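Local atomic coordinates of dihydrodipicolinate synthase (Agrobacterium tumefaciens, PDB entry 3B4U), a protein that probably catalyses the condensation of pyruvate with aspartate semialdehyde in lysine biosynthesis. Residues B[215-220]-B[283-288]; B[55-60]-B[265-270]. All coordinates share one frame; numbering follows the deposited sequence.

Interaction 1 (B[215-220]-B[283-288]); sequences NFLTQE and GAFDAL
Phe285 reaches from helix 275-289 to meet Phe216 and Leu217, and nearly all of the contact falls on its CE1 corner. Its CE1 atom lies 3.8 Å from Leu217 CD1, which comes in at the ring edge close to the ring plane. The other branch of the leucine, CD2, is 3.9 Å from Phe285 CE1, so both methyls of Leu217 sit against this corner, displaced to the same side of the ring plane. Phe216 adds its own flank: Phe216 CD1 is 3.9 Å from Phe285 CE1, which sits near the plane of the Phe216 ring, at its edge.

The backbones stay well apart, 10.3 Å between Leu217 CA and Phe285 CA, and a long flat side chain suits such a gap. With CG anti to the backbone N (chi1 175°), Phe285 extends off its helix toward the loop. Phe216 has CG between its backbone N and carbonyl carbon (chi1 63°), which places its ring beside the Leu217 side chain.

Behind this apolar layer the loop is fixed by polar bonds. Leu217 is the N-cap residue of helix 218-225, and Thr218 OG1 is hydrogen-bonded to Ala214 O. Asn215 bonds through its amide to His29, Thr12, Ala10 and Gly212, while Leu253 of helix 246-258 touches both phenylalanines and Leu237 of helix 232-240 packs on Phe216. The whole is a small hydrophobic core between a TIM barrel and the C-terminal helices that pack against it, the two-part architecture of the dihydrodipicolinate synthase family.

Interaction 2 (B[55-60]-B[265-270]); sequences SRERQA and DVRAPL
The carboxylate of Glu57 and the guanidinium of Arg267 meet edge to edge, their planes only 10° apart, so that neither flat group lies over a face of the other. Arg267 grips end-on with its two terminal nitrogens, one for each carboxylate oxygen, in a two-bonded salt bridge. NH1 of Arg267 gives the shorter bond, 2.8 Å to Glu57 OE1, arriving at the syn lone pair with an N-H...O angle of 157°. NH2 of Arg267 reaches Glu57 OE2 at 3.0 Å, also from the syn side but tilted somewhat from both planes. Two bonds in nearly one plane fix the rotation of each group as well as its position.

The side chains come from opposite directions and together span the 13.4 Å between Glu57 CA and Arg267 CA. Glu57 runs extended beyond CG, whereas Arg267 bends at chi3 (-85°) on its way to the carboxylate. Long, flexible residues of opposite charge suit such a span. Further bonds hold both partners: Glu57 OE1 also accepts from Gly54 N, while Arg267 NH1 and NH2 donate to Ser52 O and Gly19 O. The guanidinium ties the 265-270 loop to two other places, the Gly19 region and the Ser52 to Glu57 turn.

Glu57 lies in the first turn of helix 57-67, where the helix dipole would probably favour its negative charge. This helix follows strand 40-43 of the barrel, and Arg267 lies in the loop between helices 246-258 and 275-289; a second subunit packs nearby, its Glu85 accepting from Glu57 N and its Pro107 touching Pro269, which follows a cis peptide bond.

Overall arrangement
Both interactions join the TIM barrel to the C-terminal part of the chain, but at different places, their centres 26 Å apart and their nearest atoms about 12 Å apart. Interaction 1 is buried and wholly apolar: it depends on the shape of side chains packed between a loop and a helix. Interaction 2 lies nearer the surface and is ionic, depending instead on direction and hydrogen bonding. The segments alternate along the chain, 55-60, 215-220, 265-270, 283-288, and the loop 265-270 leads into helix 275-289, which carries the aromatic partner of interaction 1. Only interaction 2 has the second subunit beside it, whereas no other chain touches the segments of interaction 1.

Interaction 1 (B[215-220]-B[283-288])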
loop_
_atom_site.group_PDB
_atom_site.type_symbol
_atom_site.label_atom_id
_atom_site.label_comp_id
_atom_site.label_asym_id
_atom_site.label_seq_id
_atom_site.Cartn_x
_atom_site.Cartn_y
_atom_site.Cartn_z
ATOM N N ASN B 215 1.507 17.719 17.131
ATOM C CA ASN B 215 2.060 16.827 18.163
ATOM C C ASN B 215 3.003 17.563 19.115
ATOM O O ASN B 215 3.226 17.072 20.219
ATOM C CB ASN B 215 2.851 15.690 17.532
ATOM C CG ASN B 215 1.978 14.613 16.935
ATOM O OD1 ASN B 215 1.447 13.770 17.672
ATOM N ND2 ASN B 215 1.858 14.611 15.631
ATOM N N PHE B 216 3.545 18.718 18.723
ATOM C CA PHE B 216 4.535 19.406 19.541
ATOM C C PHE B 216 4.378 20.907 19.608
ATOM O O PHE B 216 5.088 21.509 20.406
ATOM C CB PHE B 216 5.971 18.985 19.162
ATOM C CG PHE B 216 6.337 19.338 17.764
ATOM C CD1 PHE B 216 6.874 20.588 17.467
ATOM C CD2 PHE B 216 6.177 18.448 16.733
ATOM C CE1 PHE B 216 7.186 20.946 16.186
ATOM C CE2 PHE B 216 6.488 18.811 15.440
ATOM C CZ PHE B 216 7.002 20.072 15.169
ATOM N N LEU B 217 3.481 21.501 18.826
ATOM C CA LEU B 217 3.156 22.940 18.886
ATOM C C LEU B 217 1.634 23.065 18.826
ATOM O O LEU B 217 1.061 23.682 17.917
ATOM C CB LEU B 217 3.845 23.742 17.783
ATOM C CG LEU B 217 5.342 23.984 17.964
ATOM C CD1 LEU B 217 5.945 24.462 16.622
ATOM C CD2 LEU B 217 5.605 24.994 19.073
ATOM N N THR B 218 0.952 22.411 19.750
ATOM C CA THR B 218 -0.503 22.294 19.660
ATOM C C THR B 218 -1.221 23.639 19.648
ATOM O O THR B 218 -2.056 23.884 18.777
ATOM C CB THR B 218 -1.057 21.415 20.779
ATOM O OG1 THR B 218 -0.349 20.166 20.821
ATOM C CG2 THR B 218 -2.525 21.171 20.524
ATOM N N GLN B 219 -0.906 24.494 20.630
ATOM C CA GLN B 219 -1.572 25.787 20.692
ATOM C C GLN B 219 -1.330 26.633 19.453
ATOM O O GLN B 219 -2.235 27.308 18.961
ATOM C CB GLN B 219 -1.142 26.545 21.948
ATOM C CG GLN B 219 -1.931 26.154 23.165
ATOM C CD GLN B 219 -3.343 26.701 23.089
ATOM O OE1 GLN B 219 -3.538 27.925 22.997
ATOM N NE2 GLN B 219 -4.336 25.836 23.159
ATOM N N GLU B 220 -0.118 26.582 18.941
ATOM C CA GLU B 220 0.220 27.379 17.776
ATOM C C GLU B 220 -0.556 26.925 16.539
ATOM O O GLU B 220 -1.073 27.724 15.759
ATOM C CB GLU B 220 1.732 27.328 17.488
ATOM C CG GLU B 220 2.596 28.027 18.535
ATOM C CD GLU B 220 2.858 27.258 19.813
ATOM O OE1 GLU B 220 2.404 26.100 19.972
ATOM O OE2 GLU B 220 3.531 27.847 20.682
ATOM N N GLY B 283 17.811 22.797 16.550
ATOM C CA GLY B 283 18.282 24.167 16.386
ATOM C C GLY B 283 17.319 25.009 15.565
ATOM O O GLY B 283 17.067 26.178 15.892
ATOM N N ALA B 284 16.789 24.427 14.487
ATOM C CA ALA B 284 15.807 25.117 13.652
ATOM C C ALA B 284 14.552 25.460 14.467
ATOM O O ALA B 284 14.004 26.571 14.362
ATOM C CB ALA B 284 15.455 24.292 12.495
ATOM N N PHE B 285 14.089 24.501 15.267
ATOM C CA PHE B 285 12.968 24.729 16.147
ATOM C C PHE B 285 13.275 25.830 17.156
ATOM O O PHE B 285 12.471 26.737 17.342
ATOM C CB PHE B 285 12.566 23.408 16.823
ATOM C CG PHE B 285 11.483 23.566 17.838
ATOM C CD1 PHE B 285 10.141 23.444 17.491
ATOM C CD2 PHE B 285 11.786 23.861 19.135
ATOM C CE1 PHE B 285 9.158 23.605 18.443
ATOM C CE2 PHE B 285 10.808 24.035 20.087
ATOM C CZ PHE B 285 9.484 23.907 19.737
ATOM N N ASP B 286 14.416 25.722 17.825
ATOM C CA ASP B 286 14.746 26.662 18.878
ATOM C C ASP B 286 14.846 28.093 18.339
ATOM O O ASP B 286 14.438 29.035 19.013
ATOM C CB ASP B 286 16.065 26.298 19.541
ATOM C CG ASP B 286 15.969 25.085 20.421
ATOM O OD1 ASP B 286 14.855 24.597 20.728
ATOM O OD2 ASP B 286 17.052 24.639 20.872
ATOM N N ALA B 287 15.362 28.250 17.128
ATOM C CA ALA B 287 15.530 29.583 16.525
ATOM C C ALA B 287 14.184 30.258 16.296
ATOM O O ALA B 287 14.093 31.482 16.268
ATOM C CB ALA B 287 16.271 29.494 15.239
ATOM N N LEU B 288 13.137 29.458 16.087
ATOM C CA LEU B 288 11.800 29.968 15.827
ATOM C C LEU B 288 10.917 30.078 17.065
ATOM O O LEU B 288 10.104 30.999 17.147
ATOM C CB LEU B 288 11.122 29.087 14.768
ATOM C CG LEU B 288 11.683 29.291 13.360
ATOM C CD1 LEU B 288 11.325 28.112 12.449
ATOM C CD2 LEU B 288 11.205 30.607 12.755
#

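Interaction 2 (B[55-60]-B[265-270])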
loop_
_atom_site.group_PDB
_atom_site.type_symbol
_atom_site.label_atom_id
_atom_site.label_comp_id
_atom_site.label_asym_id
_atom_site.label_seq_id
_atom_site.Cartn_x
_atom_site.Cartn_y
_atom_site.Cartn_z
ATOM N N SER B 55 -2.750 -5.002 11.508
ATOM C CA SER B 55 -4.191 -5.094 11.580
ATOM C C SER B 55 -4.675 -5.589 12.940
ATOM O O SER B 55 -5.801 -5.264 13.334
ATOM C CB SER B 55 -4.742 -6.008 10.465
ATOM O OG SER B 55 -4.517 -5.388 9.208
ATOM N N ARG B 56 -3.871 -6.387 13.655
ATOM C CA ARG B 56 -4.196 -6.747 15.027
ATOM C C ARG B 56 -3.731 -5.674 15.998
ATOM O O ARG B 56 -4.465 -5.319 16.927
ATOM C CB ARG B 56 -3.597 -8.116 15.397
ATOM C CG ARG B 56 -4.194 -9.248 14.613
ATOM C CD ARG B 56 -3.614 -10.583 14.990
ATOM N NE ARG B 56 -2.223 -10.772 14.602
ATOM C CZ ARG B 56 -1.224 -10.940 15.460
ATOM N NH1 ARG B 56 -1.384 -10.794 16.776
ATOM N NH2 ARG B 56 -0.043 -11.260 14.989
ATOM N N GLU B 57 -2.545 -5.092 15.767
ATOM C CA GLU B 57 -2.073 -4.035 16.628
ATOM C C GLU B 57 -3.050 -2.871 16.717
ATOM O O GLU B 57 -3.308 -2.344 17.803
ATOM C CB GLU B 57 -0.727 -3.505 16.141
ATOM C CG GLU B 57 0.436 -4.399 16.396
ATOM C CD GLU B 57 1.720 -3.823 15.909
ATOM O OE1 GLU B 57 1.753 -3.213 14.818
ATOM O OE2 GLU B 57 2.737 -3.986 16.612
ATOM N N ARG B 58 -3.630 -2.474 15.592
ATOM C CA ARG B 58 -4.529 -1.325 15.627
ATOM C C ARG B 58 -5.772 -1.620 16.461
ATOM O O ARG B 58 -6.332 -0.710 17.059
ATOM C CB ARG B 58 -4.875 -0.881 14.217
ATOM C CG ARG B 58 -5.661 -1.825 13.378
ATOM C CD ARG B 58 -5.852 -1.262 11.971
ATOM N NE ARG B 58 -6.861 -0.195 11.938
ATOM C CZ ARG B 58 -6.683 1.016 11.424
ATOM N NH1 ARG B 58 -5.529 1.443 10.938
ATOM N NH2 ARG B 58 -7.704 1.844 11.434
ATOM N N GLN B 59 -6.224 -2.876 16.444
ATOM C CA GLN B 59 -7.380 -3.270 17.251
ATOM C C GLN B 59 -7.060 -3.197 18.733
ATOM O O GLN B 59 -7.858 -2.713 19.525
ATOM C CB GLN B 59 -7.850 -4.665 16.830
ATOM C CG GLN B 59 -8.323 -4.717 15.379
ATOM C CD GLN B 59 -8.614 -6.114 14.867
ATOM O OE1 GLN B 59 -7.907 -7.074 15.149
ATOM N NE2 GLN B 59 -9.619 -6.200 14.047
ATOM N N ALA B 60 -5.884 -3.663 19.115
ATOM C CA ALA B 60 -5.430 -3.588 20.491
ATOM C C ALA B 60 -5.295 -2.132 20.935
ATOM O O ALA B 60 -5.691 -1.772 22.028
ATOM C CB ALA B 60 -4.116 -4.342 20.652
ATOM N N ASP B 265 12.568 6.539 18.219
ATOM C CA ASP B 265 12.447 5.313 17.468
ATOM C C ASP B 265 11.306 5.361 16.451
ATOM O O ASP B 265 10.189 5.813 16.749
ATOM C CB ASP B 265 12.258 4.110 18.407
ATOM C CG ASP B 265 13.555 3.647 19.058
ATOM O OD1 ASP B 265 14.612 4.194 18.711
ATOM O OD2 ASP B 265 13.471 2.762 19.930
ATOM N N VAL B 266 11.606 4.871 15.258
ATOM C CA VAL B 266 10.625 4.710 14.209
ATOM C C VAL B 266 10.615 3.272 13.785
ATOM O O VAL B 266 11.562 2.520 14.034
ATOM C CB VAL B 266 10.926 5.611 12.981
ATOM C CG1 VAL B 266 10.745 7.091 13.358
ATOM C CG2 VAL B 266 12.312 5.344 12.393
ATOM N N ARG B 267 9.562 2.865 13.116
ATOM C CA ARG B 267 9.450 1.515 12.613
ATOM C C ARG B 267 9.939 1.448 11.182
ATOM O O ARG B 267 9.691 2.330 10.362
ATOM C CB ARG B 267 7.989 1.034 12.710
ATOM C CG ARG B 267 7.690 -0.379 12.422
ATOM C CD ARG B 267 6.338 -0.757 13.029
ATOM N NE ARG B 267 6.263 -1.175 14.439
ATOM C CZ ARG B 267 5.128 -1.673 14.978
ATOM N NH1 ARG B 267 4.030 -1.699 14.250
ATOM N NH2 ARG B 267 5.052 -2.126 16.227
ATOM N N ALA B 268 10.643 0.377 10.851
ATOM C CA ALA B 268 11.026 0.114 9.480
ATOM C C ALA B 268 9.748 0.159 8.629
ATOM O O ALA B 268 8.704 -0.290 9.064
ATOM C CB ALA B 268 11.692 -1.271 9.394
ATOM N N PRO B 269 9.829 0.684 7.398
ATOM C CA PRO B 269 11.031 1.032 6.655
ATOM C C PRO B 269 11.600 2.435 6.853
ATOM O O PRO B 269 12.548 2.810 6.156
ATOM C CB PRO B 269 10.537 0.872 5.227
ATOM C CG PRO B 269 9.137 1.368 5.313
ATOM C CD PRO B 269 8.620 0.826 6.573
ATOM N N LEU B 270 11.065 3.199 7.797
ATOM C CA LEU B 270 11.696 4.450 8.204
ATOM C C LEU B 270 12.960 4.136 8.996
ATOM O O LEU B 270 13.099 3.032 9.526
ATOM C CB LEU B 270 10.736 5.301 9.022
ATOM C CG LEU B 270 9.411 5.700 8.363
ATOM C CD1 LEU B 270 8.593 6.580 9.259
ATOM C CD2 LEU B 270 9.642 6.383 7.012
#